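4-alpha-glucanotransferase (Corynebacterium glutamicum, PDB 5B68) is an amylomaltase-type enzyme whose TIM-barrel family region follows a beta-sandwich domain in the N-terminal part of the chain. Local coordinates at residues L148-N151 and E152-A155; S306-R309 and E310-V314; V470-R473 and M474-P477; D668-N672 and W673-L677. One frame throughout, in Å; residues are numbered along the deposited sequence.

Contact 1: L148-N151 and E152-A155. With SO4 (sulfate ion), chain M.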
loop_
_atom_site.group_PDB
_atom_site.type_symbol
_atom_site.label_atom_id
_atom_site.label_comp_id
_atom_site.label_asym_id
_atom_site.label_seq_id
_atom_site.Cartn_x
_atom_site.Cartn_y
_atom_site.Cartn_z
ATOM N N LEU A 148 -14.670 -28.065 13.697
ATOM C CA LEU A 148 -15.093 -29.407 13.337
ATOM C C LEU A 148 -14.570 -30.387 14.383
ATOM O O LEU A 148 -13.377 -30.392 14.724
ATOM C CB LEU A 148 -14.577 -29.795 11.983
ATOM C CG LEU A 148 -14.568 -31.258 11.545
ATOM C CD1 LEU A 148 -16.030 -31.634 11.419
ATOM C CD2 LEU A 148 -13.810 -31.642 10.286
ATOM N N LYS A 149 -15.498 -31.232 14.869
ATOM C CA LYS A 149 -15.121 -32.379 15.723
ATOM C C LYS A 149 -15.610 -33.655 15.055
ATOM O O LYS A 149 -16.760 -33.748 14.614
ATOM C CB LYS A 149 -15.632 -32.248 17.163
ATOM C CG LYS A 149 -15.154 -33.362 18.068
ATOM C CD LYS A 149 -15.428 -33.030 19.537
ATOM C CE LYS A 149 -15.003 -34.162 20.450
ATOM N NZ LYS A 149 -15.832 -35.366 20.119
ATOM N N SER A 150 -14.699 -34.624 14.935
ATOM C CA SER A 150 -14.983 -35.924 14.378
ATOM C C SER A 150 -14.322 -36.995 15.241
ATOM O O SER A 150 -13.163 -37.341 15.029
ATOM C CB SER A 150 -14.526 -35.961 12.934
ATOM O OG SER A 150 -14.844 -37.191 12.312
ATOM N N ASN A 151 -15.081 -37.474 16.256
ATOM C CA ASN A 151 -14.487 -38.269 17.359
ATOM C C ASN A 151 -13.285 -37.559 17.900
ATOM O O ASN A 151 -13.439 -36.421 18.325
ATOM C CB ASN A 151 -14.236 -39.685 16.939
ATOM C CG ASN A 151 -15.528 -40.400 16.580
ATOM O OD1 ASN A 151 -16.573 -40.073 17.138
ATOM N ND2 ASN A 151 -15.475 -41.335 15.576
ATOM N N GLU A 152 -12.117 -38.189 17.940
ATOM C CA GLU A 152 -10.941 -37.545 18.486
ATOM C C GLU A 152 -10.152 -36.622 17.486
ATOM O O GLU A 152 -9.100 -36.082 17.826
ATOM C CB GLU A 152 -9.995 -38.601 19.078
ATOM C CG GLU A 152 -9.035 -39.259 18.102
ATOM C CD GLU A 152 -9.619 -40.377 17.228
ATOM O OE1 GLU A 152 -10.863 -40.715 17.294
ATOM O OE2 GLU A 152 -8.769 -40.920 16.457
ATOM N N ARG A 153 -10.628 -36.510 16.254
ATOM C CA ARG A 153 -10.048 -35.592 15.303
ATOM C C ARG A 153 -10.780 -34.257 15.417
ATOM O O ARG A 153 -12.018 -34.179 15.667
ATOM C CB ARG A 153 -10.146 -36.143 13.905
ATOM C CG ARG A 153 -9.355 -37.404 13.683
ATOM C CD ARG A 153 -9.612 -38.037 12.305
ATOM N NE ARG A 153 -10.987 -38.585 12.178
ATOM C CZ ARG A 153 -11.435 -39.685 12.778
ATOM N NH1 ARG A 153 -10.618 -40.406 13.549
ATOM N NH2 ARG A 153 -12.733 -40.052 12.645
ATOM N N SER A 154 -10.017 -33.175 15.311
ATOM C CA SER A 154 -10.596 -31.846 15.338
ATOM C C SER A 154 -9.903 -30.963 14.282
ATOM O O SER A 154 -8.786 -31.232 13.849
ATOM C CB SER A 154 -10.559 -31.228 16.737
ATOM O OG SER A 154 -9.227 -30.990 17.126
ATOM N N ALA A 155 -10.621 -29.922 13.866
ATOM C CA ALA A 155 -10.108 -28.956 12.856
ATOM C C ALA A 155 -10.794 -27.615 13.075
ATOM O O ALA A 155 -11.883 -27.526 13.698
ATOM C CB ALA A 155 -10.343 -29.421 11.429
HETATM S S SO4 M . -12.412 -43.212 14.779
HETATM O O1 SO4 M . -12.520 -42.550 16.111
HETATM O O2 SO4 M . -12.775 -44.636 14.878
HETATM O O3 SO4 M . -13.337 -42.554 13.794
HETATM O O4 SO4 M . -10.994 -43.218 14.340
HETATM O O HOH W 1 -12.842 -37.499 10.484
#
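S150 and R153 face each other at the end of a beta hairpin with a two-residue loop. Strand 142-150 turns back into strand 153-162 through a type II' turn with N151 and E152 at its corners. S150 N gives a nearly straight bond to R153 O at 2.8 Å, and R153 N returns one to S150 O. L148 and A155 form the next hydrogen-bonded pair. The packed part lies on the sheet face that bears L148, S150, R153 and A155. L148 CD2 comes 4.3 Å from A155 CB, and both side chains touch P72. S150 OG is buried. It bonds to P96 O, S95 OG and a water that also accepts from R153 NE.

The loose side is the turn, where N151 and E152 are exposed. The R153 chain bends at chi3 (-68°), which brings S150 O 3.5 Å above one guanidinium face and leaves an edge for a sulfate ion, probably from the crystallisation liquor. E152 OE2 makes a salt bridge to R153 NH1 at 3.5 Å. R153 NH1 also bonds to sulfate O4 at 2.9 Å. Sulfate O3 takes two donors, R153 NH2 at 2.8 Å and N151 ND2 at 3.0 Å.

Contact 2: S306-R309 and E310-V314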
loop_
_atom_site.group_PDB
_atom_site.type_symbol
_atom_site.label_atom_id
_atom_site.label_comp_id
_atom_site.label_asym_id
_atom_site.label_seq_id
_atom_site.Cartn_x
_atom_site.Cartn_y
_atom_site.Cartn_z
ATOM N N SER A 306 5.650 6.723 34.255
ATOM C CA SER A 306 4.611 6.791 35.247
ATOM C C SER A 306 3.735 5.597 35.055
ATOM O O SER A 306 3.734 4.969 34.001
ATOM C CB SER A 306 3.777 8.044 35.068
ATOM O OG SER A 306 3.017 7.933 33.885
ATOM N N SER A 307 2.948 5.279 36.064
ATOM C CA SER A 307 2.161 4.068 35.994
ATOM C C SER A 307 1.050 4.180 34.945
ATOM O O SER A 307 0.677 3.163 34.374
ATOM C CB SER A 307 1.600 3.730 37.365
ATOM O OG SER A 307 0.632 4.699 37.680
ATOM N N GLU A 308 0.524 5.381 34.669
ATOM C CA GLU A 308 -0.497 5.514 33.614
ATOM C C GLU A 308 0.176 5.207 32.262
ATOM O O GLU A 308 -0.317 4.386 31.491
ATOM C CB GLU A 308 -1.184 6.879 33.600
ATOM C CG GLU A 308 -2.306 6.945 32.549
ATOM C CD GLU A 308 -3.241 8.144 32.684
ATOM O OE1 GLU A 308 -4.425 8.042 32.271
ATOM O OE2 GLU A 308 -2.800 9.195 33.187
ATOM N N ARG A 309 1.344 5.798 32.056
ATOM C CA ARG A 309 2.154 5.581 30.840
ATOM C C ARG A 309 2.567 4.122 30.673
ATOM O O ARG A 309 2.440 3.571 29.574
ATOM C CB ARG A 309 3.412 6.456 30.832
ATOM C CG ARG A 309 3.126 7.934 30.707
ATOM C CD ARG A 309 2.828 8.347 29.310
ATOM N NE ARG A 309 4.031 8.245 28.474
ATOM C CZ ARG A 309 3.971 8.240 27.145
ATOM N NH1 ARG A 309 2.788 8.381 26.560
ATOM N NH2 ARG A 309 5.053 8.114 26.409
ATOM N N GLU A 310 3.045 3.500 31.749
ATOM C CA GLU A 310 3.393 2.065 31.697
ATOM C C GLU A 310 2.192 1.207 31.305
ATOM O O GLU A 310 2.358 0.339 30.482
ATOM C CB GLU A 310 3.957 1.543 33.016
ATOM C CG GLU A 310 4.293 0.062 33.052
ATOM C CD GLU A 310 5.489 -0.353 32.249
ATOM O OE1 GLU A 310 5.757 -1.571 32.257
ATOM O OE2 GLU A 310 6.172 0.471 31.582
ATOM N N ALA A 311 1.018 1.465 31.868
ATOM C CA ALA A 311 -0.168 0.676 31.579
ATOM C C ALA A 311 -0.650 0.872 30.147
ATOM O O ALA A 311 -1.201 -0.012 29.568
ATOM C CB ALA A 311 -1.311 1.013 32.542
ATOM N N ASN A 312 -0.454 2.060 29.614
ATOM C CA ASN A 312 -0.669 2.304 28.196
ATOM C C ASN A 312 0.277 1.508 27.305
ATOM O O ASN A 312 -0.157 0.903 26.319
ATOM C CB ASN A 312 -0.503 3.781 27.907
ATOM C CG ASN A 312 -1.806 4.436 27.789
ATOM O OD1 ASN A 312 -2.373 4.908 28.779
ATOM N ND2 ASN A 312 -2.358 4.382 26.593
ATOM N N PHE A 313 1.563 1.510 27.643
ATOM C CA PHE A 313 2.524 0.734 26.897
ATOM C C PHE A 313 2.208 -0.775 26.949
ATOM O O PHE A 313 2.270 -1.486 25.941
ATOM C CB PHE A 313 3.933 1.034 27.370
ATOM C CG PHE A 313 5.020 0.255 26.663
ATOM C CD1 PHE A 313 4.945 -0.103 25.296
ATOM C CD2 PHE A 313 6.143 -0.158 27.360
ATOM C CE1 PHE A 313 5.978 -0.771 24.695
ATOM C CE2 PHE A 313 7.152 -0.850 26.743
ATOM C CZ PHE A 313 7.091 -1.150 25.397
ATOM N N VAL A 314 1.891 -1.274 28.136
ATOM C CA VAL A 314 1.557 -2.683 28.272
ATOM C C VAL A 314 0.274 -3.039 27.507
ATOM O O VAL A 314 0.170 -4.088 26.935
ATOM C CB VAL A 314 1.387 -3.017 29.764
ATOM C CG1 VAL A 314 0.581 -4.318 29.974
ATOM C CG2 VAL A 314 2.794 -3.063 30.418
#
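S306 and E310 are joined by the first of the backbone hydrogen bonds that open helix 307-338. E310 N lies 2.8 Å from S306 O, with an N-H...O angle of 168°. A311 N then bonds to S307 O, N312 N to E308 O and F313 N to R309 O, each at 3.0 Å. These four have the i to i+4 spacing of an alpha helix.

Close van der Waals contacts follow the same carbonyls. E310 CB is 3.6 Å from S306 O, and A311 CB is 3.5 Å from S307 O. N312 CB sits 3.4 Å from R309 O.

The charged and aromatic ends lead off to other partners. R309 starts with CG anti to its carbonyl carbon (chi1 -67°) and bends again at chi2 and chi3. Its NE makes a salt bridge to E255 and its NH1 one to E365. E310 bends back at chi2 (71°), and its OE2 makes a salt bridge to R305, just before the helix. F313 is buried; its ring meets W361 and stands edge-to-face with W358, both on helix 349-376.

A side-chain bond caps the helix start. S306 OG accepts from R309 N at 3.3 Å and takes up an N-H that has no earlier helical carbonyl to meet. This is a serine N-cap, a common start for an alpha helix.

Contact 3: V470-R473 and M474-P477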
loop_
_atom_site.group_PDB
_atom_site.type_symbol
_atom_site.label_atom_id
_atom_site.label_comp_id
_atom_site.label_asym_id
_atom_site.label_seq_id
_atom_site.Cartn_x
_atom_site.Cartn_y
_atom_site.Cartn_z
ATOM N N VAL A 470 4.434 -12.278 -11.610
ATOM C CA VAL A 470 5.616 -12.753 -10.907
ATOM C C VAL A 470 6.571 -13.429 -11.879
ATOM O O VAL A 470 6.130 -14.071 -12.851
ATOM C CB VAL A 470 5.250 -13.778 -9.773
ATOM C CG1 VAL A 470 4.439 -13.087 -8.700
ATOM C CG2 VAL A 470 4.466 -14.962 -10.283
ATOM N N MET A 471 7.855 -13.411 -11.528
ATOM C CA MET A 471 8.873 -14.080 -12.305
ATOM C C MET A 471 9.727 -14.885 -11.364
ATOM O O MET A 471 9.799 -14.571 -10.193
ATOM C CB MET A 471 9.707 -13.020 -13.030
ATOM C CG MET A 471 10.493 -12.149 -12.056
ATOM S SD MET A 471 10.817 -10.504 -12.688
ATOM C CE MET A 471 9.133 -9.883 -12.565
ATOM N N PRO A 472 10.322 -16.003 -11.838
ATOM C CA PRO A 472 11.260 -16.708 -10.958
ATOM C C PRO A 472 12.325 -15.720 -10.505
ATOM O O PRO A 472 12.744 -14.853 -11.279
ATOM C CB PRO A 472 11.856 -17.767 -11.880
ATOM C CG PRO A 472 10.837 -17.990 -12.909
ATOM C CD PRO A 472 10.169 -16.680 -13.151
ATOM N N ARG A 473 12.726 -15.815 -9.260
ATOM C CA ARG A 473 13.556 -14.790 -8.706
ATOM C C ARG A 473 14.859 -14.739 -9.498
ATOM O O ARG A 473 15.404 -15.756 -9.846
ATOM C CB ARG A 473 13.807 -15.054 -7.228
ATOM C CG ARG A 473 14.390 -13.870 -6.497
ATOM C CD ARG A 473 14.165 -13.958 -5.009
ATOM N NE ARG A 473 12.852 -13.483 -4.623
ATOM C CZ ARG A 473 12.520 -12.208 -4.533
ATOM N NH1 ARG A 473 13.406 -11.275 -4.807
ATOM N NH2 ARG A 473 11.304 -11.871 -4.170
ATOM N N MET A 474 15.322 -13.533 -9.782
ATOM C CA MET A 474 16.574 -13.280 -10.502
ATOM C C MET A 474 16.486 -13.476 -12.012
ATOM O O MET A 474 17.481 -13.427 -12.699
ATOM C CB MET A 474 17.738 -14.083 -9.933
ATOM C CG MET A 474 18.387 -13.485 -8.694
ATOM S SD MET A 474 19.293 -11.940 -8.914
ATOM C CE MET A 474 20.603 -12.375 -10.040
ATOM N N GLN A 475 15.283 -13.657 -12.521
ATOM C CA GLN A 475 15.064 -13.761 -13.946
ATOM C C GLN A 475 14.421 -12.497 -14.473
ATOM O O GLN A 475 13.884 -11.711 -13.726
ATOM C CB GLN A 475 14.186 -14.961 -14.290
ATOM C CG GLN A 475 14.848 -16.300 -14.072
ATOM C CD GLN A 475 14.125 -17.420 -14.768
ATOM O OE1 GLN A 475 13.197 -17.189 -15.518
ATOM N NE2 GLN A 475 14.555 -18.632 -14.527
ATOM N N SER A 476 14.534 -12.307 -15.773
ATOM C CA SER A 476 13.891 -11.225 -16.495
ATOM C C SER A 476 12.368 -11.278 -16.323
ATOM O O SER A 476 11.740 -12.367 -16.328
ATOM C CB SER A 476 14.199 -11.360 -17.992
ATOM O OG SER A 476 13.498 -10.394 -18.773
ATOM N N PRO A 477 11.752 -10.108 -16.268
ATOM C CA PRO A 477 10.288 -10.073 -16.239
ATOM C C PRO A 477 9.596 -10.676 -17.466
ATOM O O PRO A 477 8.452 -11.135 -17.381
ATOM C CB PRO A 477 9.988 -8.594 -16.078
ATOM C CG PRO A 477 11.245 -7.991 -15.486
ATOM C CD PRO A 477 12.381 -8.815 -15.910
#
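M471 lies alongside P477, and the two side chains point the same way. M471 CG stands between the backbone N and the carbonyl carbon (chi1 66°), and the chain bends at chi3. The thioether thereby runs along the proline ring. M471 SD is 3.8 Å from P477 CG, and M471 CE is 3.8 Å from P477 CB. The sulfur also comes 3.5 Å from Q475 O. M471 is buried, and its backbone bonds to S410 on the neighbouring strand 409-413.

The extended chain of Q475 crosses P472 at a slant. Q475 CB lies 3.3 Å from P472 O, and Q475 CG is 4.0 Å from P472 CB. The backbone beneath is a type II beta turn from P472 to Q475, which ends strand 467-472 of an antiparallel sheet and starts the loop to strand 481-484. It is closed by Q475 N giving to P472 O at 3.1 Å. M474 takes the third place of the turn, with a positive phi of 78°.

R473 holds the second place. Its CG is anti to the backbone N (chi1 -166°), and the chain leads away from the turn. There R473 NE gives to P407 O, and R473 NH2 gives to S426 O.

Contact 4: D668-N672 and W673-L677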
loop_
_atom_site.group_PDB
_atom_site.type_symbol
_atom_site.label_atom_id
_atom_site.label_comp_id
_atom_site.label_asym_id
_atom_site.label_seq_id
_atom_site.Cartn_x
_atom_site.Cartn_y
_atom_site.Cartn_z
ATOM N N ASP A 668 21.354 6.118 -8.000
ATOM C CA ASP A 668 22.565 6.779 -8.523
ATOM C C ASP A 668 22.252 7.701 -9.730
ATOM O O ASP A 668 23.103 8.447 -10.171
ATOM C CB ASP A 668 23.612 5.736 -8.965
ATOM C CG ASP A 668 23.050 4.748 -9.990
ATOM O OD1 ASP A 668 21.788 4.716 -10.223
ATOM O OD2 ASP A 668 23.867 3.976 -10.527
ATOM N N MET A 669 21.062 7.619 -10.282
ATOM C CA MET A 669 20.675 8.479 -11.389
ATOM C C MET A 669 20.004 9.815 -10.948
ATOM O O MET A 669 20.250 10.861 -11.516
ATOM C CB MET A 669 19.776 7.675 -12.315
ATOM C CG MET A 669 20.396 6.349 -12.794
ATOM S SD MET A 669 19.190 5.383 -13.690
ATOM C CE MET A 669 19.098 6.408 -15.162
ATOM N N TYR A 670 19.161 9.758 -9.928
ATOM C CA TYR A 670 18.361 10.919 -9.484
ATOM C C TYR A 670 18.042 10.659 -8.029
ATOM O O TYR A 670 17.802 9.486 -7.678
ATOM C CB TYR A 670 17.076 10.981 -10.295
ATOM C CG TYR A 670 16.223 12.206 -9.990
ATOM C CD1 TYR A 670 16.532 13.426 -10.538
ATOM C CD2 TYR A 670 15.091 12.109 -9.183
ATOM C CE1 TYR A 670 15.736 14.562 -10.292
ATOM C CE2 TYR A 670 14.287 13.226 -8.924
ATOM C CZ TYR A 670 14.626 14.466 -9.482
ATOM O OH TYR A 670 13.852 15.622 -9.209
ATOM N N PRO A 671 17.946 11.674 -7.188
ATOM C CA PRO A 671 17.703 11.398 -5.773
ATOM C C PRO A 671 16.230 11.152 -5.452
ATOM O O PRO A 671 15.626 11.902 -4.712
ATOM C CB PRO A 671 18.197 12.664 -5.071
ATOM C CG PRO A 671 18.637 13.601 -6.133
ATOM C CD PRO A 671 18.132 13.104 -7.436
ATOM N N ASN A 672 15.688 10.051 -5.953
ATOM C CA ASN A 672 14.294 9.743 -5.753
ATOM C C ASN A 672 14.029 9.680 -4.266
ATOM O O ASN A 672 14.851 9.212 -3.501
ATOM C CB ASN A 672 13.937 8.392 -6.379
ATOM C CG ASN A 672 14.137 8.368 -7.873
ATOM O OD1 ASN A 672 13.630 9.208 -8.581
ATOM N ND2 ASN A 672 14.876 7.388 -8.354
ATOM N N TRP A 673 12.900 10.247 -3.872
ATOM C CA TRP A 673 12.406 10.175 -2.515
ATOM C C TRP A 673 13.188 11.039 -1.541
ATOM O O TRP A 673 13.037 10.910 -0.357
ATOM C CB TRP A 673 12.359 8.738 -2.035
ATOM C CG TRP A 673 11.795 7.803 -3.027
ATOM C CD1 TRP A 673 12.454 6.823 -3.681
ATOM C CD2 TRP A 673 10.445 7.749 -3.484
ATOM N NE1 TRP A 673 11.613 6.162 -4.512
ATOM C CE2 TRP A 673 10.369 6.716 -4.416
ATOM C CE3 TRP A 673 9.292 8.485 -3.199
ATOM C CZ2 TRP A 673 9.202 6.394 -5.070
ATOM C CZ3 TRP A 673 8.137 8.156 -3.846
ATOM C CH2 TRP A 673 8.096 7.122 -4.771
ATOM N N CYS A 674 14.038 11.898 -2.071
ATOM C CA CYS A 674 14.886 12.771 -1.273
ATOM C C CYS A 674 14.754 14.277 -1.534
ATOM O O CYS A 674 15.596 15.037 -1.112
ATOM C CB CYS A 674 16.343 12.374 -1.457
ATOM S SG CYS A 674 16.669 10.666 -0.981
ATOM N N ILE A 675 13.716 14.682 -2.250
ATOM C CA ILE A 675 13.598 16.058 -2.718
ATOM C C ILE A 675 12.742 16.880 -1.761
ATOM O O ILE A 675 11.549 16.706 -1.723
ATOM C CB ILE A 675 12.941 16.090 -4.116
ATOM C CG1 ILE A 675 13.690 15.194 -5.112
ATOM C CG2 ILE A 675 12.806 17.507 -4.633
ATOM C CD1 ILE A 675 15.133 15.564 -5.352
ATOM N N PRO A 676 13.361 17.785 -1.010
ATOM C CA PRO A 676 12.614 18.638 -0.042
ATOM C C PRO A 676 11.663 19.628 -0.716
ATOM O O PRO A 676 11.855 19.990 -1.902
ATOM C CB PRO A 676 13.686 19.393 0.677
ATOM C CG PRO A 676 14.740 19.548 -0.351
ATOM C CD PRO A 676 14.745 18.289 -1.162
ATOM N N LEU A 677 10.602 19.994 -0.021
ATOM C CA LEU A 677 9.548 20.850 -0.617
ATOM C C LEU A 677 10.163 22.239 -0.871
ATOM O O LEU A 677 10.639 22.887 0.069
ATOM C CB LEU A 677 8.360 20.968 0.366
ATOM C CG LEU A 677 7.136 21.756 -0.160
ATOM C CD1 LEU A 677 6.467 21.024 -1.311
ATOM C CD2 LEU A 677 6.170 22.077 0.997
#
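I675 reaches back to P671 and Y670 through two like torsions, chi1 -54° and chi2 -60°. They fold the CG1 branch so that CD1 lies over the start of the turn. I675 CD1 is 4.1 Å from P671 CG and 4.3 Å from Y670 CZ. The Y670 and I675 side chains cross at about a right angle. P671 CB also meets C674 CB at 4.1 Å.

The backbone makes two turns in succession, in the long loop between helices 650-654 and 694-702. An inverse gamma turn is centred on P671, with N672 N giving to Y670 O at 2.8 Å. A type II beta turn then runs from P671 to C674. C674 N gives to P671 O at 3.1 Å, with a bent N-H...O angle of 140°. W673 has a positive phi in the third place, and its CB is pressed to 2.9 Å from N672 O. The indole runs back beside N672, with W673 NE1 3.7 Å from N672 CB.

The polar ends are met from outside the turn. Y670 OH bonds to A659 O. N672 OD1 takes the N-H of Q662, while N672 ND2 bonds to T665 OG1. The chemistry is thus divided: one backbone hydrogen bond closes each turn, apolar touches pack P671, and outside partners meet the buried N672 amide.

The four contacts come in series along the chain, and none touches another. Contact 1 belongs to the beta-sandwich domain, on the hairpin of strands 142-150 and 153-162; its centre lies about 39 Å from the centre of the chain. Contacts 2, 3 and 4 all belong to the part of the chain related to TIM barrels. Contact 2 starts helix 307-338, and contact 3 leaves the four-stranded antiparallel sheet. Contact 4 lies in the long loop between helices 650-654 and 694-702. Contacts 3 and 4 are the closest pair, with centres about 27 Å apart. Contacts 1 and 4 are the farthest, about 58 Å between centres. The set therefore samples separate turns and a helix start across the molecule, not one site.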